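Local coordinates for protein ALKF (Bacillus cereus, PDB 3ZBO) that is of uncertain function but binds branched DNA such as Holliday junctions and is related to the HEAT-like repeat DNA glycosylases, at residues A[168-171]-A[172-175]. Sequence-based numbering, arbitrary orientation.
Sequences HSPE and RTKS
Glu171 and Lys174 run side by side off the first turn of helix 171-187, an i, i+3 salt bridge at the N-terminal end of a helix in this HEAT-like repeat fold. Pro170 is the N-cap residue, and the first backbone bond of the helix runs from Lys174 N to Pro170 O at 3.0 Å, the donor lying nearly in line with the C=O. Pro170 has no side-chain acceptor for the N-H groups of the first turn; one of them, Arg172 N, is hydrogen-bonded to Glu128 OE2 from helix 128-144. The next backbone bond, Ser175 N to Glu171 O, is weak.

The two charged chains reach each other by different routes. Lys174 is extended beyond CG and passes back over the start of the helix so that its CE lies 3.3 Å from Ser169 O. Glu171 instead folds at its second torsion (chi2 -60°), which brings the carboxylate round to the ammonium group. Lys174 NZ meets Glu171 OE1 at 2.9 Å on the syn side, yet 30° out of the carboxylate plane, while Glu171 OE2 stays 3.7 Å from Lys174 NZ. Both ends of the bridge have further partners near the two-stranded sheet: Lys174 NZ also bonds to Glu206 O, and Glu171 OE1 accepts a hydrogen bond from the backbone N-H of Lys208. These second bonds join the helix start to strand 204-207 and the residue that follows it.

Thr173 belongs to another side of the turn, where it and Pro170 point the same way toward helix 128-144. Its OG1 bonds to Glu128 O, so the buried hydroxyl is satisfied from that neighbouring helix. Met131 touches both residues there, and the pyrrolidine flanks the hydroxyl, with Pro170 CB 3.6 Å from Thr173 OG1.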
loop_
_atom_site.group_PDB
_atom_site.type_symbol
_atom_site.label_atom_id
_atom_site.label_comp_id
_atom_site.label_asym_id
_atom_site.label_seq_id
_atom_site.Cartn_x
_atom_site.Cartn_y
_atom_site.Cartn_z
ATOM N N HIS A 168 0.940 6.154 19.355
ATOM C CA HIS A 168 0.388 7.547 19.353
ATOM C C HIS A 168 0.388 8.084 17.933
ATOM O O HIS A 168 0.177 9.286 17.712
ATOM C CB HIS A 168 1.231 8.428 20.265
ATOM C CG HIS A 168 1.019 8.064 21.719
ATOM N ND1 HIS A 168 1.913 7.289 22.423
ATOM C CD2 HIS A 168 -0.049 8.235 22.534
ATOM C CE1 HIS A 168 1.458 7.088 23.651
ATOM N NE2 HIS A 168 0.264 7.647 23.748
ATOM N N SER A 169 0.452 7.182 16.958
ATOM C CA SER A 169 0.345 7.622 15.544
ATOM C C SER A 169 -1.108 7.631 15.087
ATOM O O SER A 169 -1.973 7.002 15.687
ATOM C CB SER A 169 1.087 6.580 14.729
ATOM O OG SER A 169 2.514 6.797 14.943
ATOM N N PRO A 170 -1.415 8.373 14.002
ATOM C CA PRO A 170 -2.756 8.312 13.432
ATOM C C PRO A 170 -3.148 6.918 13.039
ATOM O O PRO A 170 -2.252 6.114 12.758
ATOM C CB PRO A 170 -2.634 9.232 12.186
ATOM C CG PRO A 170 -1.429 10.126 12.432
ATOM C CD PRO A 170 -0.495 9.234 13.239
ATOM N N GLU A 171 -4.418 6.634 13.061
ATOM C CA GLU A 171 -4.914 5.254 12.930
ATOM C C GLU A 171 -4.377 4.542 11.699
ATOM O O GLU A 171 -3.900 3.410 11.787
ATOM C CB GLU A 171 -6.418 5.086 12.974
ATOM C CG GLU A 171 -7.046 5.851 14.184
ATOM C CD GLU A 171 -6.533 5.382 15.541
ATOM O OE1 GLU A 171 -6.217 4.174 15.718
ATOM O OE2 GLU A 171 -6.509 6.228 16.519
ATOM N N ARG A 172 -4.522 5.148 10.520
ATOM C CA ARG A 172 -4.062 4.408 9.354
ATOM C C ARG A 172 -2.580 4.292 9.312
ATOM O O ARG A 172 -2.033 3.286 8.761
ATOM C CB ARG A 172 -4.540 5.058 8.039
ATOM C CG ARG A 172 -6.039 5.004 7.862
ATOM C CD ARG A 172 -6.814 3.723 8.201
ATOM N NE ARG A 172 -6.081 2.556 7.654
ATOM C CZ ARG A 172 -6.588 1.342 7.761
ATOM N NH1 ARG A 172 -7.863 1.156 8.276
ATOM N NH2 ARG A 172 -5.816 0.319 7.402
ATOM N N THR A 173 -1.846 5.218 9.899
ATOM C CA THR A 173 -0.403 5.146 9.962
ATOM C C THR A 173 -0.046 3.877 10.774
ATOM O O THR A 173 0.943 3.171 10.459
ATOM C CB THR A 173 0.198 6.441 10.557
ATOM O OG1 THR A 173 -0.412 7.556 9.916
ATOM C CG2 THR A 173 1.686 6.460 10.268
ATOM N N LYS A 174 -0.757 3.635 11.892
ATOM C CA LYS A 174 -0.461 2.516 12.773
ATOM C C LYS A 174 -0.549 1.211 11.936
ATOM O O LYS A 174 0.273 0.306 12.115
ATOM C CB LYS A 174 -1.582 2.346 13.831
ATOM C CG LYS A 174 -1.600 3.405 14.873
ATOM C CD LYS A 174 -2.743 3.021 15.858
ATOM C CE LYS A 174 -2.887 4.065 16.929
ATOM N NZ LYS A 174 -4.144 3.710 17.739
ATOM N N SER A 175 -1.580 1.060 11.079
ATOM C CA SER A 175 -1.719 -0.162 10.267
ATOM C C SER A 175 -0.504 -0.325 9.394
ATOM O O SER A 175 0.042 -1.462 9.316
ATOM C CB SER A 175 -2.987 -0.010 9.418
ATOM O OG SER A 175 -2.978 -1.054 8.394
#